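Side-chain contacts in neuroglobin (Symsagittifera roscoffensis, PDB 4B4Y), which binds haem, and with it probably dioxygen, as a globin of the neuroglobin type from a marine acoel: residues A[37-42]-A[48-53]; A[81-86]-A[146-151]. All coordinates share one frame; numbering follows the deposited sequence.

Contact 1 (A[37-42]-A[48-53]). With HEM (protoporphyrin IX containing Fe), chain B.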
ATOM      1  N   GLN A  37      -7.838  13.859   5.655  1.00 24.51           N
ATOM      2  CA  GLN A  37      -7.964  13.941   7.085  1.00 27.16           C
ATOM      3  C   GLN A  37      -9.479  13.966   7.492  1.00 27.88           C
ATOM      4  O   GLN A  37      -9.910  13.217   8.387  1.00 28.20           O
ATOM      5  CB  GLN A  37      -7.279  15.213   7.624  1.00 26.86           C
ATOM      6  CG  GLN A  37      -7.432  15.261   9.155  1.00 29.65           C
ATOM      7  CD  GLN A  37      -6.961  16.599   9.775  1.00 33.03           C
ATOM      8  OE1 GLN A  37      -5.981  17.235   9.286  1.00 32.02           O
ATOM      9  NE2 GLN A  37      -7.648  17.026  10.886  1.00 29.46           N
ATOM     10  N   GLN A  38     -10.289  14.751   6.796  1.00 27.19           N
ATOM     11  CA  GLN A  38     -11.722  14.805   7.152  1.00 27.45           C
ATOM     12  C   GLN A  38     -12.319  13.433   6.821  1.00 27.65           C
ATOM     13  O   GLN A  38     -13.175  12.931   7.571  1.00 26.17           O
ATOM     14  CB  GLN A  38     -12.421  15.871   6.305  1.00 26.75           C
ATOM     15  CG  GLN A  38     -13.952  16.079   6.693  1.00 32.60           C
ATOM     16  CD  GLN A  38     -14.765  16.870   5.609  1.00 38.17           C
ATOM     17  OE1 GLN A  38     -14.179  17.382   4.605  1.00 36.78           O
ATOM     18  NE2 GLN A  38     -16.121  16.956   5.799  1.00 31.63           N
ATOM     19  N   PHE A  39     -11.940  12.853   5.661  1.00 25.59           N
ATOM     20  CA  PHE A  39     -12.488  11.539   5.252  1.00 25.44           C
ATOM     21  C   PHE A  39     -12.237  10.475   6.351  1.00 26.68           C
ATOM     22  O   PHE A  39     -13.134   9.664   6.669  1.00 26.60           O
ATOM     23  CB  PHE A  39     -11.803  11.090   3.981  1.00 25.05           C
ATOM     24  CG  PHE A  39     -12.284   9.772   3.417  1.00 23.41           C
ATOM     25  CD1 PHE A  39     -13.595   9.529   3.175  1.00 25.02           C
ATOM     26  CD2 PHE A  39     -11.360   8.788   3.076  1.00 23.60           C
ATOM     27  CE1 PHE A  39     -14.019   8.286   2.600  1.00 21.96           C
ATOM     28  CE2 PHE A  39     -11.738   7.596   2.493  1.00 25.42           C
ATOM     29  CZ  PHE A  39     -13.045   7.314   2.264  1.00 23.28           C
ATOM     30  N   MET A  40     -11.026  10.480   6.901  1.00 25.29           N
ATOM     31  CA  MET A  40     -10.637   9.528   7.933  1.00 26.19           C
ATOM     32  C   MET A  40     -11.315   9.852   9.303  1.00 26.16           C
ATOM     33  O   MET A  40     -11.635   8.941  10.012  1.00 23.88           O
ATOM     34  CB  MET A  40      -9.078   9.475   8.063  1.00 24.48           C
ATOM     35  CG  MET A  40      -8.392   8.879   6.747  1.00 23.98           C
ATOM     36  SD  MET A  40      -6.573   8.862   6.968  1.00 27.16           S
ATOM     37  CE  MET A  40      -6.412   7.368   8.048  1.00 29.45           C
ATOM     38  N   GLU A  41     -11.518  11.131   9.632  1.00 25.09           N
ATOM     39  CA  GLU A  41     -12.312  11.512  10.812  1.00 26.06           C
ATOM     40  C   GLU A  41     -13.740  11.035  10.775  1.00 25.24           C
ATOM     41  O   GLU A  41     -14.276  10.475  11.786  1.00 27.01           O
ATOM     42  CB  GLU A  41     -12.238  13.029  11.031  1.00 27.21           C
ATOM     43  CG  GLU A  41     -10.831  13.443  11.437  1.00 28.05           C
ATOM     44  CD  GLU A  41     -10.667  14.918  11.533  1.00 30.01           C
ATOM     45  OE1 GLU A  41     -11.489  15.613  10.871  1.00 31.93           O
ATOM     46  OE2 GLU A  41      -9.676  15.375  12.210  1.00 31.69           O
ATOM     47  N   GLU A  42     -14.371  11.157   9.624  1.00 23.77           N
ATOM     48  CA  GLU A  42     -15.800  10.849   9.514  1.00 22.04           C
ATOM     49  C   GLU A  42     -16.054   9.405   9.221  1.00 25.04           C
ATOM     50  O   GLU A  42     -17.205   8.869   9.502  1.00 25.85           O
ATOM     51  CB  GLU A  42     -16.485  11.775   8.469  1.00 22.98           C
ATOM     52  CG  GLU A  42     -16.296  13.327   8.732  1.00 20.94           C
ATOM     53  CD  GLU A  42     -16.946  14.237   7.651  1.00 25.98           C
ATOM     54  OE1 GLU A  42     -17.344  13.759   6.533  1.00 23.83           O
ATOM     55  OE2 GLU A  42     -17.173  15.443   7.946  1.00 20.80           O
ATOM     56  N   GLN A  48      -8.754   0.726   9.141  1.00 30.51           N
ATOM     57  CA  GLN A  48      -8.521  -0.677   8.811  1.00 34.19           C
ATOM     58  C   GLN A  48      -8.319  -0.894   7.304  1.00 34.31           C
ATOM     59  O   GLN A  48      -7.546  -1.738   6.974  1.00 36.51           O
ATOM     60  CB  GLN A  48      -9.644  -1.629   9.260  1.00 34.73           C
ATOM     61  CG  GLN A  48     -10.089  -1.407  10.712  1.00 43.22           C
ATOM     62  CD  GLN A  48      -8.946  -1.091  11.718  1.00 52.10           C
ATOM     63  OE1 GLN A  48      -7.816  -1.701  11.667  1.00 54.53           O
ATOM     64  NE2 GLN A  48      -9.232  -0.113  12.652  1.00 50.78           N
ATOM     65  N   ILE A  49      -8.888  -0.050   6.426  1.00 32.34           N
ATOM     66  CA  ILE A  49      -8.749  -0.227   4.965  1.00 30.77           C
ATOM     67  C   ILE A  49      -7.398   0.314   4.417  1.00 30.84           C
ATOM     68  O   ILE A  49      -6.730  -0.360   3.663  1.00 32.86           O
ATOM     69  CB  ILE A  49      -9.933   0.449   4.268  1.00 30.17           C
ATOM     70  CG1 ILE A  49     -11.233  -0.212   4.768  1.00 30.57           C
ATOM     71  CG2 ILE A  49      -9.831   0.303   2.776  1.00 27.99           C
ATOM     72  CD1 ILE A  49     -12.523   0.699   4.566  1.00 28.80           C
ATOM     73  N   PHE A  50      -6.954   1.502   4.837  1.00 29.91           N
ATOM     74  CA  PHE A  50      -5.664   1.977   4.470  1.00 29.29           C
ATOM     75  C   PHE A  50      -4.624   1.196   5.302  1.00 31.22           C
ATOM     76  O   PHE A  50      -4.577   1.284   6.521  1.00 30.06           O
ATOM     77  CB  PHE A  50      -5.521   3.456   4.762  1.00 28.42           C
ATOM     78  CG  PHE A  50      -6.367   4.363   3.876  1.00 28.48           C
ATOM     79  CD1 PHE A  50      -6.193   4.364   2.485  1.00 24.26           C
ATOM     80  CD2 PHE A  50      -7.238   5.292   4.456  1.00 25.32           C
ATOM     81  CE1 PHE A  50      -6.938   5.214   1.635  1.00 25.74           C
ATOM     82  CE2 PHE A  50      -8.019   6.179   3.656  1.00 26.80           C
ATOM     83  CZ  PHE A  50      -7.869   6.171   2.254  1.00 28.73           C
ATOM     84  N   PRO A  51      -3.731   0.463   4.628  1.00 32.99           N
ATOM     85  CA  PRO A  51      -2.817  -0.361   5.437  1.00 33.08           C
ATOM     86  C   PRO A  51      -1.871   0.473   6.243  1.00 31.77           C
ATOM     87  O   PRO A  51      -1.507   0.051   7.297  1.00 32.40           O
ATOM     88  CB  PRO A  51      -1.981  -1.168   4.391  1.00 33.24           C
ATOM     89  CG  PRO A  51      -2.764  -0.991   3.055  1.00 36.30           C
ATOM     90  CD  PRO A  51      -3.490   0.362   3.174  1.00 32.55           C
ATOM     91  N   TRP A  52      -1.441   1.618   5.742  1.00 30.17           N
ATOM     92  CA  TRP A  52      -0.509   2.416   6.457  1.00 28.33           C
ATOM     93  C   TRP A  52      -1.106   3.192   7.616  1.00 31.34           C
ATOM     94  O   TRP A  52      -0.366   3.875   8.371  1.00 31.19           O
ATOM     95  CB  TRP A  52       0.090   3.392   5.474  1.00 29.00           C
ATOM     96  CG  TRP A  52      -0.936   4.046   4.635  1.00 32.11           C
ATOM     97  CD1 TRP A  52      -1.336   3.681   3.365  1.00 29.58           C
ATOM     98  CD2 TRP A  52      -1.745   5.212   5.009  1.00 30.30           C
ATOM     99  NE1 TRP A  52      -2.329   4.618   2.912  1.00 32.22           N
ATOM    100  CE2 TRP A  52      -2.571   5.541   3.897  1.00 31.84           C
ATOM    101  CE3 TRP A  52      -1.799   6.028   6.151  1.00 31.78           C
ATOM    102  CZ2 TRP A  52      -3.488   6.622   3.928  1.00 30.82           C
ATOM    103  CZ3 TRP A  52      -2.685   7.094   6.172  1.00 33.36           C
ATOM    104  CH2 TRP A  52      -3.512   7.391   5.060  1.00 31.28           C
ATOM    105  N   ALA A  53      -2.436   3.179   7.758  1.00 30.54           N
ATOM    106  CA  ALA A  53      -3.054   4.033   8.778  1.00 31.52           C
ATOM    107  C   ALA A  53      -2.850   3.375  10.152  1.00 33.24           C
ATOM    108  O   ALA A  53      -3.089   2.156  10.325  1.00 32.64           O
ATOM    109  CB  ALA A  53      -4.592   4.120   8.499  1.00 29.52           C
TER
HETATM  110  CHA HEM B1155      -5.073   3.454  -3.417  1.00 25.51           C
HETATM  111  CHB HEM B1155      -6.890   7.243  -5.754  1.00 29.69           C
HETATM  112  CHC HEM B1155     -11.217   6.340  -3.651  1.00 28.89           C
HETATM  113  CHD HEM B1155      -9.071   3.337  -0.579  1.00 27.79           C
HETATM  114  C1A HEM B1155      -5.184   4.544  -4.246  1.00 29.66           C
HETATM  115  C2A HEM B1155      -4.211   5.001  -5.183  1.00 32.45           C
HETATM  116  C3A HEM B1155      -4.700   6.041  -5.813  1.00 29.74           C
HETATM  117  C4A HEM B1155      -6.020   6.241  -5.352  1.00 28.57           C
HETATM  118  CMA HEM B1155      -4.032   6.894  -6.946  1.00 26.43           C
HETATM  119  CAA HEM B1155      -2.809   4.329  -5.373  1.00 33.92           C
HETATM  120  CBA HEM B1155      -1.806   5.110  -4.553  1.00 38.06           C
HETATM  121  CGA HEM B1155      -0.476   4.394  -4.442  1.00 48.41           C
HETATM  122  O1A HEM B1155       0.063   3.841  -5.393  1.00 45.29           O
HETATM  123  O2A HEM B1155       0.085   4.361  -3.327  1.00 60.68           O
HETATM  124  C1B HEM B1155      -8.262   7.327  -5.431  1.00 30.11           C
HETATM  125  C2B HEM B1155      -9.248   8.213  -6.031  1.00 31.18           C
HETATM  126  C3B HEM B1155     -10.427   7.952  -5.493  1.00 32.13           C
HETATM  127  C4B HEM B1155     -10.233   6.924  -4.484  1.00 31.97           C
HETATM  128  CMB HEM B1155      -8.895   9.226  -7.154  1.00 26.60           C
HETATM  129  CAB HEM B1155     -11.762   8.669  -5.780  1.00 31.51           C
HETATM  130  CBB HEM B1155     -12.373   8.487  -6.955  1.00 30.77           C
HETATM  131  C1C HEM B1155     -10.982   5.512  -2.574  1.00 29.04           C
HETATM  132  C2C HEM B1155     -11.888   5.250  -1.439  1.00 30.54           C
HETATM  133  C3C HEM B1155     -11.258   4.498  -0.559  1.00 27.95           C
HETATM  134  C4C HEM B1155      -9.969   4.219  -1.120  1.00 30.45           C
HETATM  135  CMC HEM B1155     -13.309   5.843  -1.258  1.00 22.81           C
HETATM  136  CAC HEM B1155     -11.846   3.940   0.794  1.00 27.14           C
HETATM  137  CBC HEM B1155     -11.000   3.789   1.820  1.00 26.31           C
HETATM  138  C1D HEM B1155      -7.882   2.918  -1.147  1.00 35.05           C
HETATM  139  C2D HEM B1155      -7.067   1.757  -0.756  1.00 35.75           C
HETATM  140  C3D HEM B1155      -5.896   1.870  -1.652  1.00 38.03           C
HETATM  141  C4D HEM B1155      -6.015   3.056  -2.469  1.00 30.58           C
HETATM  142  CMD HEM B1155      -7.259   0.713   0.349  1.00 37.38           C
HETATM  143  CAD HEM B1155      -4.626   1.022  -1.637  1.00 32.85           C
HETATM  144  CBD HEM B1155      -4.639   2.331  -0.767  1.00 40.55           C
HETATM  145  CGD HEM B1155      -3.345   2.291  -0.207  1.00 48.07           C
HETATM  146  O1D HEM B1155      -3.169   3.086   0.739  1.00 44.85           O
HETATM  147  O2D HEM B1155      -2.639   1.386  -0.768  1.00 52.62           O
HETATM  148  NA  HEM B1155      -6.270   5.314  -4.394  1.00 29.35           N
HETATM  149  NB  HEM B1155      -8.907   6.575  -4.527  1.00 31.22           N
HETATM  150  NC  HEM B1155      -9.825   4.884  -2.327  1.00 28.10           N
HETATM  151  ND  HEM B1155      -7.243   3.568  -2.198  1.00 32.39           N
HETATM  152 FE   HEM B1155      -8.028   5.034  -3.372  1.00 25.56          FE

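Contact 2 (A[81-86]-A[146-151]). With HEM (protoporphyrin IX containing Fe), chain B.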
ATOM      1  N   ASP A  81      -4.893  15.491 -12.572  1.00 32.15           N
ATOM      2  CA  ASP A  81      -4.786  15.147 -13.948  1.00 32.45           C
ATOM      3  C   ASP A  81      -6.136  14.931 -14.562  1.00 33.73           C
ATOM      4  O   ASP A  81      -6.298  15.060 -15.820  1.00 33.38           O
ATOM      5  CB  ASP A  81      -4.036  13.820 -14.079  1.00 33.21           C
ATOM      6  CG  ASP A  81      -2.530  13.976 -13.995  1.00 33.38           C
ATOM      7  OD1 ASP A  81      -1.984  15.109 -13.889  1.00 35.09           O
ATOM      8  OD2 ASP A  81      -1.925  12.901 -13.936  1.00 35.62           O
ATOM      9  N   CYS A  82      -7.102  14.449 -13.777  1.00 33.14           N
ATOM     10  CA  CYS A  82      -8.398  14.203 -14.434  1.00 33.22           C
ATOM     11  C   CYS A  82      -9.124  15.553 -14.583  1.00 33.00           C
ATOM     12  O   CYS A  82      -9.773  15.790 -15.633  1.00 33.79           O
ATOM     13  CB  CYS A  82      -9.330  13.256 -13.677  1.00 33.32           C
ATOM     14  SG  CYS A  82      -8.832  11.605 -13.567  1.00 35.24           S
ATOM     15  N   LEU A  83      -9.036  16.402 -13.554  1.00 31.88           N
ATOM     16  CA  LEU A  83      -9.877  17.625 -13.456  1.00 32.77           C
ATOM     17  C   LEU A  83      -9.542  18.592 -14.614  1.00 35.63           C
ATOM     18  O   LEU A  83     -10.402  19.314 -15.161  1.00 34.89           O
ATOM     19  CB  LEU A  83      -9.609  18.347 -12.130  1.00 30.87           C
ATOM     20  CG  LEU A  83     -10.145  17.756 -10.752  1.00 31.51           C
ATOM     21  CD1 LEU A  83      -9.773  18.776  -9.581  1.00 27.66           C
ATOM     22  CD2 LEU A  83     -11.616  17.624 -10.900  1.00 27.15           C
ATOM     23  N   VAL A  84      -8.287  18.529 -15.017  1.00 36.45           N
ATOM     24  CA  VAL A  84      -7.739  19.505 -15.890  1.00 37.94           C
ATOM     25  C   VAL A  84      -8.121  19.111 -17.332  1.00 39.87           C
ATOM     26  O   VAL A  84      -8.177  19.910 -18.214  1.00 41.73           O
ATOM     27  CB  VAL A  84      -6.261  19.641 -15.422  1.00 39.04           C
ATOM     28  CG1 VAL A  84      -5.214  19.034 -16.330  1.00 33.37           C
ATOM     29  CG2 VAL A  84      -6.051  20.926 -14.753  1.00 33.09           C
ATOM     30  N   ASP A  85      -8.552  17.888 -17.558  1.00 40.49           N
ATOM     31  CA  ASP A  85      -9.045  17.540 -18.895  1.00 39.19           C
ATOM     32  C   ASP A  85     -10.081  16.415 -18.757  1.00 38.61           C
ATOM     33  O   ASP A  85      -9.811  15.242 -19.065  1.00 37.01           O
ATOM     34  CB  ASP A  85      -7.871  17.119 -19.810  1.00 40.47           C
ATOM     35  CG  ASP A  85      -8.329  16.645 -21.242  1.00 43.24           C
ATOM     36  OD1 ASP A  85      -9.514  16.830 -21.686  1.00 42.60           O
ATOM     37  OD2 ASP A  85      -7.480  16.010 -21.907  1.00 46.95           O
ATOM     38  N   LEU A  86     -11.289  16.772 -18.319  1.00 39.17           N
ATOM     39  CA  LEU A  86     -12.269  15.730 -17.888  1.00 40.17           C
ATOM     40  C   LEU A  86     -12.719  14.840 -18.982  1.00 40.71           C
ATOM     41  O   LEU A  86     -12.861  13.619 -18.767  1.00 41.25           O
ATOM     42  CB  LEU A  86     -13.491  16.306 -17.173  1.00 38.14           C
ATOM     43  CG  LEU A  86     -13.104  16.681 -15.729  1.00 38.53           C
ATOM     44  CD1 LEU A  86     -13.973  17.796 -15.151  1.00 32.04           C
ATOM     45  CD2 LEU A  86     -13.008  15.459 -14.761  1.00 31.23           C
ATOM     46  N   GLY A 146     -17.789  11.988 -10.238  1.00 29.37           N
ATOM     47  CA  GLY A 146     -18.338  10.754 -10.851  1.00 30.08           C
ATOM     48  C   GLY A 146     -17.419  10.142 -11.926  1.00 32.32           C
ATOM     49  O   GLY A 146     -17.241   8.920 -11.977  1.00 32.65           O
ATOM     50  N   ILE A 147     -16.826  10.982 -12.775  1.00 33.53           N
ATOM     51  CA  ILE A 147     -15.944  10.490 -13.859  1.00 33.27           C
ATOM     52  C   ILE A 147     -14.669   9.988 -13.210  1.00 32.46           C
ATOM     53  O   ILE A 147     -14.191   8.961 -13.585  1.00 32.23           O
ATOM     54  CB  ILE A 147     -15.590  11.649 -14.872  1.00 34.48           C
ATOM     55  CG1 ILE A 147     -16.724  11.864 -15.907  1.00 34.79           C
ATOM     56  CG2 ILE A 147     -14.247  11.413 -15.581  1.00 35.44           C
ATOM     57  CD1 ILE A 147     -16.911  13.399 -16.259  1.00 34.67           C
ATOM     58  N   ILE A 148     -14.091  10.731 -12.272  1.00 32.20           N
ATOM     59  CA  ILE A 148     -12.862  10.282 -11.589  1.00 32.50           C
ATOM     60  C   ILE A 148     -13.097   8.887 -10.893  1.00 34.57           C
ATOM     61  O   ILE A 148     -12.260   7.964 -10.966  1.00 34.55           O
ATOM     62  CB  ILE A 148     -12.395  11.336 -10.586  1.00 32.80           C
ATOM     63  CG1 ILE A 148     -11.989  12.635 -11.314  1.00 29.04           C
ATOM     64  CG2 ILE A 148     -11.267  10.774  -9.686  1.00 33.78           C
ATOM     65  CD1 ILE A 148     -11.671  13.800 -10.409  1.00 23.23           C
ATOM     66  N   THR A 149     -14.281   8.724 -10.310  1.00 34.43           N
ATOM     67  CA  THR A 149     -14.688   7.490  -9.713  1.00 35.96           C
ATOM     68  C   THR A 149     -14.637   6.292 -10.632  1.00 36.67           C
ATOM     69  O   THR A 149     -14.084   5.221 -10.261  1.00 35.80           O
ATOM     70  CB  THR A 149     -16.083   7.647  -9.083  1.00 35.06           C
ATOM     71  OG1 THR A 149     -15.920   8.548  -8.006  1.00 33.57           O
ATOM     72  CG2 THR A 149     -16.599   6.241  -8.533  1.00 37.06           C
ATOM     73  N   VAL A 150     -15.250   6.441 -11.796  1.00 38.39           N
ATOM     74  CA  VAL A 150     -15.187   5.423 -12.878  1.00 38.70           C
ATOM     75  C   VAL A 150     -13.751   5.149 -13.306  1.00 40.19           C
ATOM     76  O   VAL A 150     -13.364   4.014 -13.446  1.00 40.92           O
ATOM     77  CB  VAL A 150     -16.011   5.863 -14.096  1.00 40.96           C
ATOM     78  CG1 VAL A 150     -15.676   5.010 -15.373  1.00 37.35           C
ATOM     79  CG2 VAL A 150     -17.589   5.855 -13.756  1.00 39.91           C
ATOM     80  N   MET A 151     -12.906   6.155 -13.462  1.00 40.68           N
ATOM     81  CA  MET A 151     -11.524   5.868 -13.864  1.00 40.85           C
ATOM     82  C   MET A 151     -10.776   4.999 -12.840  1.00 42.94           C
ATOM     83  O   MET A 151      -9.797   4.298 -13.148  1.00 43.23           O
ATOM     84  CB  MET A 151     -10.764   7.190 -14.070  1.00 41.05           C
ATOM     85  CG  MET A 151     -11.328   8.042 -15.260  0.50 42.18           C
ATOM     86  SD  MET A 151     -11.444   7.082 -16.810  0.50 45.25           S
ATOM     87  CE  MET A 151      -9.692   7.177 -17.256  0.50 43.53           C
TER
HETATM   88  CHA HEM B1155      -5.073   3.454  -3.417  1.00 25.51           C
HETATM   89  CHB HEM B1155      -6.890   7.243  -5.754  1.00 29.69           C
HETATM   90  CHC HEM B1155     -11.217   6.340  -3.651  1.00 28.89           C
HETATM   91  CHD HEM B1155      -9.071   3.337  -0.579  1.00 27.79           C
HETATM   92  C1A HEM B1155      -5.184   4.544  -4.246  1.00 29.66           C
HETATM   93  C2A HEM B1155      -4.211   5.001  -5.183  1.00 32.45           C
HETATM   94  C3A HEM B1155      -4.700   6.041  -5.813  1.00 29.74           C
HETATM   95  C4A HEM B1155      -6.020   6.241  -5.352  1.00 28.57           C
HETATM   96  CMA HEM B1155      -4.032   6.894  -6.946  1.00 26.43           C
HETATM   97  CAA HEM B1155      -2.809   4.329  -5.373  1.00 33.92           C
HETATM   98  CBA HEM B1155      -1.806   5.110  -4.553  1.00 38.06           C
HETATM   99  CGA HEM B1155      -0.476   4.394  -4.442  1.00 48.41           C
HETATM  100  O1A HEM B1155       0.063   3.841  -5.393  1.00 45.29           O
HETATM  101  O2A HEM B1155       0.085   4.361  -3.327  1.00 60.68           O
HETATM  102  C1B HEM B1155      -8.262   7.327  -5.431  1.00 30.11           C
HETATM  103  C2B HEM B1155      -9.248   8.213  -6.031  1.00 31.18           C
HETATM  104  C3B HEM B1155     -10.427   7.952  -5.493  1.00 32.13           C
HETATM  105  C4B HEM B1155     -10.233   6.924  -4.484  1.00 31.97           C
HETATM  106  CMB HEM B1155      -8.895   9.226  -7.154  1.00 26.60           C
HETATM  107  CAB HEM B1155     -11.762   8.669  -5.780  1.00 31.51           C
HETATM  108  CBB HEM B1155     -12.373   8.487  -6.955  1.00 30.77           C
HETATM  109  C1C HEM B1155     -10.982   5.512  -2.574  1.00 29.04           C
HETATM  110  C2C HEM B1155     -11.888   5.250  -1.439  1.00 30.54           C
HETATM  111  C3C HEM B1155     -11.258   4.498  -0.559  1.00 27.95           C
HETATM  112  C4C HEM B1155      -9.969   4.219  -1.120  1.00 30.45           C
HETATM  113  CMC HEM B1155     -13.309   5.843  -1.258  1.00 22.81           C
HETATM  114  CAC HEM B1155     -11.846   3.940   0.794  1.00 27.14           C
HETATM  115  CBC HEM B1155     -11.000   3.789   1.820  1.00 26.31           C
HETATM  116  C1D HEM B1155      -7.882   2.918  -1.147  1.00 35.05           C
HETATM  117  C2D HEM B1155      -7.067   1.757  -0.756  1.00 35.75           C
HETATM  118  C3D HEM B1155      -5.896   1.870  -1.652  1.00 38.03           C
HETATM  119  C4D HEM B1155      -6.015   3.056  -2.469  1.00 30.58           C
HETATM  120  CMD HEM B1155      -7.259   0.713   0.349  1.00 37.38           C
HETATM  121  CAD HEM B1155      -4.626   1.022  -1.637  1.00 32.85           C
HETATM  122  CBD HEM B1155      -4.639   2.331  -0.767  1.00 40.55           C
HETATM  123  CGD HEM B1155      -3.345   2.291  -0.207  1.00 48.07           C
HETATM  124  O1D HEM B1155      -3.169   3.086   0.739  1.00 44.85           O
HETATM  125  O2D HEM B1155      -2.639   1.386  -0.768  1.00 52.62           O
HETATM  126  NA  HEM B1155      -6.270   5.314  -4.394  1.00 29.35           N
HETATM  127  NB  HEM B1155      -8.907   6.575  -4.527  1.00 31.22           N
HETATM  128  NC  HEM B1155      -9.825   4.884  -2.327  1.00 28.10           N
HETATM  129  ND  HEM B1155      -7.243   3.568  -2.198  1.00 32.39           N
HETATM  130 FE   HEM B1155      -8.028   5.034  -3.372  1.00 25.56          FE

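Contact 1 (A[37-42]-A[48-53])
Met40 and Ala53 mark the closest backbone approach, 9.4 Å from CA to CA, between the end of helix 28-42 and the turn that follows helix 46-49. Phe50 leaves the helix and opens a type I beta turn closed at Ala53, and Phe50, Trp52 and Ala53 all meet segment 37-42. Met40 does most of the packing. Its chain runs straight to the sulfur and then bends (chi3 78°), which carries CE to Ala53 CB at 3.8 Å while SD lies 3.9 Å from Trp52 CH2. Met40 CG packs against Phe50 CE2, and its sulfur makes oblique Met-aromatic contacts with the rings of Phe50 and Trp52. Phe39 CE2 lies 4.1 Å from Phe50 CZ, which sits at the edge of the Phe39 ring near its plane. Within the turn, Trp52 CZ2 sits over one face of Phe50. Toward the haem, Phe50 CE1 lies 3.6 Å from HEM CHD, and Trp52 NE1 donates a bent hydrogen bond (132°) to propionate O1D, 2.8 Å away at the edge of the indole. Lys107 NZ of the second subunit is hydrogen-bonded to the carbonyl oxygens of Phe50, Pro51 and Ala53. This is a distal wall of a globin haem pocket, with His71 edge-to-face against Phe50.

Contact 2 (A[81-86]-A[146-151])
Cys82 and Ile148 bring segment 81-86 to 6.6 Å, CA to CA, from helix 135-153, and the chain stays close enough for Leu86 and Ile147 to pair at 7.6 Å between their CA atoms. No hydrogen bond crosses; the join is apolar. Ile148 makes the Cys82 and Leu83 half of it with its CG1-CD1 arm. This arm, anti to the carbonyl carbon (chi1 -65°), reaches across to Cys82, where Ile148 CG1 lies 3.6 Å from Cys82 CB and about 4.0 Å from SG. The extended end of the same arm meets a terminal methyl of Leu83, Ile148 CD1 to Leu83 CD2 at 3.9 Å, the two side chains crossing at a slant. The CG2 branch diverges toward the haem, 3.7 Å from vinyl carbon HEM CBB. Ile148 thus touches both segment 81-86 and the porphyrin edge. Replacing it by alanine removes CG1, CG2 and CD1 and is likely to leave a gap beside Cys82 CB and Leu83 CD2 and the vinyl less firmly packed. Farther along, Ile147 CG2 rests 4.1 Å from Leu86 O and slightly farther from Leu86 CD2. Around this seam, Leu83 also packs on Val21 of helix 11-24 and on Trp141 and Ala144 of helix 135-153, Leu86 touches Gln14 and Ala144, and Val89 in the following loop lies against Cys82 and Met151.

How the contacts relate
Both contacts are buried, and both border the same haem, yet they lie on opposite sides of the chain's centre, with their own centres about 22 Å apart and their nearest atoms about 11 Å apart. They share no segment: contact 1 joins helix 28-42 to the turn after helix 46-49, close in sequence, whereas contact 2 brings together helices 66-83 and 135-153, far apart along the chain. Their chemistry differs with their place at the haem. Contact 1 is aromatic, built round a methionine, is hydrogen-bonded to a propionate and borders the second subunit; contact 2 is mainly aliphatic, meets a vinyl group, and is touched by no other protein chain.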